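Local structure of light Chain (Clostridium botulinum, 6BVD) at residues F316-E321 / F326-N331; N305-T308 / N312-E315; F10-P15 / I48-R53. The protein acts as the zinc-dependent protease domain of the mosaic botulinum neurotoxin type HA, and probably cleaves a SNARE protein of the nerve terminal. All blocks are in the same frame, centred on the assembly; numbering follows the deposited sequence.

Contact 1. Residues F316-E321 / F326-N331; sequences FKNLYE and FAKDSN
E321 and Y320, in helix 313-323, meet F326 and K328 where the chain leaves that helix, turns sharply aside and starts strand 327-328; the contact is part backbone bond, part water-bridged polar surface. The backbone N of F326 reaches back to E321 O (3.0 Å), lying in the carbonyl plane but with a bent N-H...O angle of 139°. The donor is five positions after the acceptor, so the bond closes the turn at the end of the helix. F326 turns its ring inward, CD2 resting obliquely 4.0 Å from Y320 O, and buries it against I297, A298 and L301 of helix 280-301. Y320 OH is hydrogen-bonded to P118 O. On the outer side, E321 has CG anti to its backbone N (chi1 174°) and runs out extended, crossing the equally extended K328 at about a right angle. Its OE2 touches K328 CB at 3.5 Å, while OE1 and K328 NZ stay 4.4 Å apart, too far for a salt bridge. A water joins these charges instead, donating to E321 OE1 at 2.6 Å and accepting from K328 NZ at 3.1 Å; its approach to N318 OD1 is too short to be trusted. A second water lies between E321 OE2 and F326 O, 3.0 Å from each, though it has more acceptors in reach than protons. The whole is a tight helix-to-strand connection leading into the antiparallel hairpin of strands 327-328 and 334-335, with an Asx turn at D329 in its loop.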
# COMPACT_ATOMS: atom_id res chain seq x y z
N PHE A 316 -34.94 4.46 -6.29
CA PHE A 316 -34.30 5.76 -6.57
C PHE A 316 -34.91 6.85 -5.72
O PHE A 316 -34.17 7.76 -5.30
CB PHE A 316 -34.38 6.15 -8.06
CG PHE A 316 -33.24 5.59 -8.87
CD1 PHE A 316 -32.13 6.37 -9.16
CD2 PHE A 316 -33.25 4.26 -9.30
CE1 PHE A 316 -31.06 5.85 -9.89
CE2 PHE A 316 -32.21 3.74 -10.02
CZ PHE A 316 -31.09 4.53 -10.32
N LYS A 317 -36.21 6.79 -5.43
CA LYS A 317 -36.80 7.77 -4.50
C LYS A 317 -36.19 7.69 -3.09
O LYS A 317 -35.99 8.71 -2.42
CB LYS A 317 -38.32 7.60 -4.40
CG LYS A 317 -39.08 8.05 -5.65
CD LYS A 317 -40.58 7.93 -5.43
CE LYS A 317 -41.34 8.37 -6.68
NZ LYS A 317 -42.81 8.30 -6.47
N ASN A 318 -35.97 6.47 -2.62
CA ASN A 318 -35.28 6.29 -1.34
C ASN A 318 -33.88 6.87 -1.40
O ASN A 318 -33.41 7.52 -0.46
CB ASN A 318 -35.20 4.81 -0.96
CG ASN A 318 -36.56 4.21 -0.75
OD1 ASN A 318 -37.54 4.92 -0.58
ND2 ASN A 318 -36.63 2.87 -0.77
N LEU A 319 -33.22 6.66 -2.52
CA LEU A 319 -31.86 7.15 -2.68
C LEU A 319 -31.78 8.69 -2.62
O LEU A 319 -30.86 9.23 -1.96
CB LEU A 319 -31.30 6.62 -3.98
CG LEU A 319 -29.79 6.53 -4.11
CD1 LEU A 319 -29.51 5.51 -5.20
CD2 LEU A 319 -29.19 7.88 -4.45
N TYR A 320 -32.71 9.40 -3.27
CA TYR A 320 -32.71 10.88 -3.25
C TYR A 320 -33.22 11.43 -1.90
O TYR A 320 -32.80 12.51 -1.46
CB TYR A 320 -33.55 11.45 -4.42
CG TYR A 320 -32.93 11.08 -5.75
CD1 TYR A 320 -31.56 11.25 -5.96
CD2 TYR A 320 -33.68 10.50 -6.79
CE1 TYR A 320 -30.95 10.86 -7.11
CE2 TYR A 320 -33.09 10.13 -7.97
CZ TYR A 320 -31.73 10.32 -8.16
OH TYR A 320 -31.08 9.94 -9.34
N GLU A 321 -34.09 10.67 -1.23
CA GLU A 321 -34.54 11.04 0.10
C GLU A 321 -33.33 11.14 1.03
O GLU A 321 -33.18 12.12 1.77
CB GLU A 321 -35.54 10.05 0.67
CG GLU A 321 -35.90 10.36 2.14
CD GLU A 321 -36.75 9.26 2.79
OE1 GLU A 321 -37.00 8.23 2.13
OE2 GLU A 321 -37.13 9.42 3.98
N PHE A 326 -34.01 14.80 2.80
CA PHE A 326 -35.38 15.22 2.86
C PHE A 326 -36.12 14.59 4.02
O PHE A 326 -35.85 13.43 4.38
CB PHE A 326 -36.11 14.84 1.56
CG PHE A 326 -35.71 15.64 0.34
CD1 PHE A 326 -35.28 16.95 0.45
CD2 PHE A 326 -35.79 15.05 -0.94
CE1 PHE A 326 -34.92 17.68 -0.70
CE2 PHE A 326 -35.46 15.76 -2.09
CZ PHE A 326 -35.01 17.08 -1.99
N ALA A 327 -37.10 15.32 4.56
CA ALA A 327 -38.13 14.76 5.43
C ALA A 327 -39.19 14.01 4.60
O ALA A 327 -39.46 14.41 3.48
CB ALA A 327 -38.78 15.85 6.23
N LYS A 328 -39.76 12.94 5.15
CA LYS A 328 -40.86 12.20 4.51
C LYS A 328 -42.00 12.01 5.50
O LYS A 328 -41.79 11.38 6.53
CB LYS A 328 -40.37 10.85 4.01
CG LYS A 328 -41.36 10.09 3.14
CD LYS A 328 -40.81 8.72 2.80
CE LYS A 328 -41.66 7.98 1.75
NZ LYS A 328 -41.09 6.63 1.48
N ASP A 329 -43.18 12.56 5.23
CA ASP A 329 -44.25 12.46 6.23
C ASP A 329 -44.99 11.12 6.12
O ASP A 329 -44.62 10.27 5.30
CB ASP A 329 -45.21 13.66 6.16
CG ASP A 329 -46.11 13.69 4.91
OD1 ASP A 329 -46.33 12.64 4.26
OD2 ASP A 329 -46.63 14.78 4.61
N SER A 330 -46.02 10.94 6.95
CA SER A 330 -46.73 9.67 7.05
C SER A 330 -47.50 9.31 5.78
O SER A 330 -47.93 8.17 5.62
CB SER A 330 -47.69 9.68 8.24
OG SER A 330 -48.64 10.71 8.13
N ASN A 331 -47.70 10.30 4.91
CA ASN A 331 -48.33 10.06 3.62
C ASN A 331 -47.35 9.89 2.48
O ASN A 331 -47.75 9.83 1.34
CB ASN A 331 -49.28 11.22 3.29
CG ASN A 331 -50.54 11.17 4.11
OD1 ASN A 331 -51.13 10.11 4.31
ND2 ASN A 331 -50.96 12.33 4.63
O HOH W 1 -38.27 7.09 0.19
O HOH W 2 -33.61 12.31 5.20
O HOH W 3 -36.77 11.30 6.24

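Contact 2. Residues N305-T308 / N312-E315; sequences NTAT and NIDE
I313 points its CB toward segment 305-308; chi1 of -66° places CG1 beside the backbone N and anti to the carbonyl carbon, and an extended second torsion (171°) lays CD1 against the strand's backbone. The methyl makes most of the touching. I313 CD1 lies 3.8 Å from T306 CA and 3.9 Å from N305 O, with A307 N at 4.2 Å. Further back along the branch, I313 CG1 meets A307 CB at 4.3 Å, the one pairing of apolar side chains here. A307 turns its CB toward the helix, whereas T306 and N305 turn theirs away, which is why I313 meets mainly backbone at those two residues. Together the segments bury a modest 110 Å², held by van der Waals contact alone, in a place near the surface. Of the CA atoms, those of A307 and I313 are nearest across the contact, 7.0 Å apart. F130, a residue of strand 129-130, also touches both I313 and A307, adding a third member to this small apolar cluster. The helix beginning beside the strand is fixed by its own cap: N312 OD1 accepts E315 N at 3.0 Å, nearly straight at 162°, the donor standing above the carbonyl plane of the amide. This bond satisfies one of the first-turn N-H groups that no helical carbonyl can serve. The strand is held independently by backbone bonds to E128 and F130. The contact thus belongs to a short beta-loop-alpha unit, in which strand 306-307, paired in parallel with strand 129-130, is followed by the asparagine N-cap of helix 313-323.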
# COMPACT_ATOMS: atom_id res chain seq x y z
N ASN A 305 -43.72 9.49 -11.27
CA ASN A 305 -44.49 8.24 -11.35
C ASN A 305 -44.04 7.36 -12.50
O ASN A 305 -44.64 6.30 -12.76
CB ASN A 305 -45.99 8.51 -11.48
CG ASN A 305 -46.37 9.32 -12.74
OD1 ASN A 305 -45.61 9.41 -13.71
ND2 ASN A 305 -47.57 9.85 -12.72
N THR A 306 -42.98 7.78 -13.19
CA THR A 306 -42.50 6.95 -14.29
C THR A 306 -41.01 7.18 -14.56
O THR A 306 -40.41 8.14 -14.05
CB THR A 306 -43.34 7.21 -15.58
OG1 THR A 306 -43.11 6.17 -16.53
CG2 THR A 306 -43.01 8.55 -16.19
N ALA A 307 -40.41 6.32 -15.38
CA ALA A 307 -38.99 6.46 -15.69
C ALA A 307 -38.77 6.18 -17.15
O ALA A 307 -39.60 5.53 -17.76
CB ALA A 307 -38.17 5.51 -14.85
N THR A 308 -37.67 6.68 -17.73
CA THR A 308 -37.38 6.42 -19.14
C THR A 308 -36.62 5.11 -19.33
O THR A 308 -36.22 4.79 -20.44
CB THR A 308 -36.55 7.54 -19.78
OG1 THR A 308 -35.29 7.68 -19.09
CG2 THR A 308 -37.31 8.84 -19.77
N ASN A 312 -35.83 0.67 -10.91
CA ASN A 312 -36.73 0.61 -9.79
C ASN A 312 -37.03 1.99 -9.20
O ASN A 312 -36.22 2.51 -8.40
CB ASN A 312 -36.16 -0.27 -8.68
CG ASN A 312 -37.19 -0.60 -7.65
OD1 ASN A 312 -37.75 0.29 -7.02
ND2 ASN A 312 -37.46 -1.88 -7.47
N ILE A 313 -38.20 2.53 -9.54
CA ILE A 313 -38.59 3.89 -9.16
C ILE A 313 -38.54 4.13 -7.65
O ILE A 313 -37.93 5.13 -7.21
CB ILE A 313 -40.00 4.22 -9.66
CG1 ILE A 313 -39.99 4.25 -11.19
CG2 ILE A 313 -40.48 5.56 -9.10
CD1 ILE A 313 -41.38 4.35 -11.81
N ASP A 314 -39.11 3.23 -6.86
CA ASP A 314 -39.12 3.45 -5.41
C ASP A 314 -37.72 3.40 -4.82
O ASP A 314 -37.44 4.15 -3.88
CB ASP A 314 -40.03 2.44 -4.68
CG ASP A 314 -41.50 2.83 -4.76
OD1 ASP A 314 -41.80 3.99 -5.13
OD2 ASP A 314 -42.35 1.99 -4.42
N GLU A 315 -36.85 2.55 -5.34
CA GLU A 315 -35.47 2.53 -4.85
C GLU A 315 -34.73 3.86 -5.12
O GLU A 315 -33.98 4.34 -4.26
CB GLU A 315 -34.69 1.38 -5.48
CG GLU A 315 -35.00 0.05 -4.81
CD GLU A 315 -34.21 -1.12 -5.38
OE1 GLU A 315 -33.55 -0.96 -6.44
OE2 GLU A 315 -34.27 -2.22 -4.76

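Contact 3. Residues F10-P15 / I48-R53; sequences FNYDDP and IPERYR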
# COMPACT_ATOMS: atom_id res chain seq x y z
N PHE A 10 -5.65 -2.68 -12.64
CA PHE A 10 -5.71 -3.07 -14.05
C PHE A 10 -4.43 -2.59 -14.73
O PHE A 10 -3.79 -1.63 -14.26
CB PHE A 10 -6.96 -2.47 -14.76
CG PHE A 10 -7.54 -1.24 -14.07
CD1 PHE A 10 -6.81 -0.06 -13.97
CD2 PHE A 10 -8.80 -1.29 -13.48
CE1 PHE A 10 -7.32 1.06 -13.32
CE2 PHE A 10 -9.33 -0.17 -12.82
CZ PHE A 10 -8.60 1.01 -12.75
N ASN A 11 -4.06 -3.25 -15.81
CA ASN A 11 -3.02 -2.76 -16.70
C ASN A 11 -3.69 -2.23 -17.97
O ASN A 11 -4.79 -2.67 -18.30
CB ASN A 11 -2.02 -3.88 -17.01
CG ASN A 11 -1.54 -4.58 -15.76
OD1 ASN A 11 -0.72 -4.04 -15.04
ND2 ASN A 11 -2.06 -5.79 -15.49
N TYR A 12 -3.06 -1.28 -18.67
CA TYR A 12 -3.72 -0.70 -19.85
C TYR A 12 -4.06 -1.78 -20.88
O TYR A 12 -5.07 -1.69 -21.57
CB TYR A 12 -2.85 0.37 -20.51
CG TYR A 12 -3.62 1.10 -21.58
CD1 TYR A 12 -4.54 2.08 -21.25
CD2 TYR A 12 -3.47 0.75 -22.93
CE1 TYR A 12 -5.29 2.72 -22.25
CE2 TYR A 12 -4.21 1.38 -23.92
CZ TYR A 12 -5.11 2.37 -23.57
OH TYR A 12 -5.85 3.00 -24.56
N ASP A 13 -3.22 -2.81 -20.97
CA ASP A 13 -3.44 -3.84 -21.98
C ASP A 13 -4.36 -4.98 -21.54
O ASP A 13 -4.61 -5.88 -22.33
CB ASP A 13 -2.10 -4.44 -22.41
CG ASP A 13 -1.31 -3.53 -23.34
OD1 ASP A 13 -1.87 -2.59 -23.95
OD2 ASP A 13 -0.09 -3.77 -23.45
N ASP A 14 -4.88 -4.96 -20.31
CA ASP A 14 -5.83 -6.00 -19.90
C ASP A 14 -7.04 -6.01 -20.84
O ASP A 14 -7.54 -4.97 -21.26
CB ASP A 14 -6.34 -5.80 -18.49
CG ASP A 14 -5.27 -5.96 -17.41
OD1 ASP A 14 -4.13 -6.38 -17.69
OD2 ASP A 14 -5.63 -5.65 -16.25
N PRO A 15 -7.56 -7.19 -21.14
CA PRO A 15 -8.71 -7.22 -22.07
C PRO A 15 -9.98 -6.66 -21.45
O PRO A 15 -10.09 -6.62 -20.22
CB PRO A 15 -8.87 -8.72 -22.38
CG PRO A 15 -8.28 -9.42 -21.26
CD PRO A 15 -7.14 -8.53 -20.71
N ILE A 48 -10.10 7.50 -18.23
CA ILE A 48 -9.60 7.35 -19.58
C ILE A 48 -8.19 7.95 -19.66
O ILE A 48 -8.03 9.17 -19.73
CB ILE A 48 -10.51 8.01 -20.62
CG1 ILE A 48 -11.94 7.44 -20.51
CG2 ILE A 48 -9.90 7.87 -22.03
CD1 ILE A 48 -12.99 8.16 -21.36
N PRO A 49 -7.16 7.09 -19.65
CA PRO A 49 -5.80 7.62 -19.47
C PRO A 49 -5.21 8.16 -20.77
O PRO A 49 -4.20 7.68 -21.27
CB PRO A 49 -5.03 6.41 -18.96
CG PRO A 49 -5.70 5.24 -19.70
CD PRO A 49 -7.18 5.61 -19.77
N GLU A 50 -5.88 9.15 -21.34
CA GLU A 50 -5.49 9.81 -22.56
C GLU A 50 -5.56 11.31 -22.38
O GLU A 50 -6.30 11.80 -21.50
CB GLU A 50 -6.40 9.39 -23.74
CG GLU A 50 -6.44 7.87 -23.98
CD GLU A 50 -7.25 7.48 -25.19
OE1 GLU A 50 -7.26 8.26 -26.17
OE2 GLU A 50 -7.86 6.38 -25.17
N ARG A 51 -4.88 12.04 -23.27
CA ARG A 51 -4.98 13.51 -23.27
C ARG A 51 -6.40 13.97 -23.56
O ARG A 51 -7.11 13.41 -24.44
CB ARG A 51 -4.02 14.15 -24.29
CG ARG A 51 -2.56 13.80 -24.13
CD ARG A 51 -1.91 14.45 -22.89
NE ARG A 51 -1.75 15.91 -23.00
CZ ARG A 51 -0.69 16.51 -23.56
NH1 ARG A 51 0.28 15.77 -24.10
NH2 ARG A 51 -0.61 17.85 -23.58
N TYR A 52 -6.83 14.98 -22.81
CA TYR A 52 -8.13 15.59 -23.05
C TYR A 52 -8.05 16.51 -24.27
O TYR A 52 -7.23 17.44 -24.29
CB TYR A 52 -8.59 16.39 -21.81
CG TYR A 52 -9.99 16.91 -21.92
CD1 TYR A 52 -11.07 16.18 -21.42
CD2 TYR A 52 -10.25 18.13 -22.52
CE1 TYR A 52 -12.37 16.67 -21.53
CE2 TYR A 52 -11.54 18.62 -22.65
CZ TYR A 52 -12.59 17.89 -22.16
OH TYR A 52 -13.85 18.41 -22.29
N ARG A 53 -8.90 16.25 -25.27
CA ARG A 53 -8.86 17.01 -26.53
C ARG A 53 -10.18 17.64 -26.95
O ARG A 53 -10.22 18.46 -27.87
CB ARG A 53 -8.38 16.12 -27.68
CG ARG A 53 -7.04 15.47 -27.41
CD ARG A 53 -6.49 14.75 -28.62
NE ARG A 53 -5.18 14.19 -28.31
CZ ARG A 53 -4.05 14.87 -28.34
NH1 ARG A 53 -4.04 16.16 -28.67
NH2 ARG A 53 -2.91 14.26 -28.03
O HOH W 4 -7.78 4.59 -23.32
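Y12 sits in a type I beta turn from N11 to D14, closed by D14 N on N11 O at 3.0 Å, and reaches P49, the centre of an inverse gamma turn in which E50 N is hydrogen-bonded to I48 O. With chi1 at -172° the Y12 ring is swung away from its own backbone N, out to the proline. P49 CG touches the ring at its edge, near the ring plane, 3.6 Å from Y12 CE1. Farther out, Y12 OH and E50 OE2 remain 4.0 Å apart and are bridged by a water, which accepts from Y12 OH at 2.8 Å and donates to E50 OE2 at 2.6 Å. It lies at the ring edge, in plane, while the carboxylate plane is turned 73° from the ring. In the fold, the contact brings the N-terminal loop against the loop that follows strand 45-48 of the mixed eight-stranded sheet. K37 in strand 36-40 makes a cation-pi contact with Y12, and its NZ is also hydrogen-bonded to Y12 O and D14 O. The turn carrying Y12 is braced by D14, whose carboxylate takes N11 N on OD2 (2.9 Å) and N11 ND2 on OD1, the latter from the syn side and in the plane of the asparagine amide. The same two side chains reach the second subunit, N11 ND2 bonding to I395 O and D14 OD2 to A397 N of that other copy.

In the fold
From the N terminus, contact 3 comes first: it closes a loop of 32 residues that holds strands 21-24, 36-40 and 45-48, fastening the N-terminal loop to the far end of this strand run. Contacts 2 and 1 come much later and are local, closing loops of three and four residues. The three follow one another in series, so none nests or crosses. Segments 312-315 and 316-321 adjoin on helix 313-323: contact 2 ties its start to strand 306-307, contact 1 its end to strand 327-328. Their centres are 13 Å apart, whereas contact 3 lies 34 Å from contact 2 and 39 Å from contact 1, centre to centre.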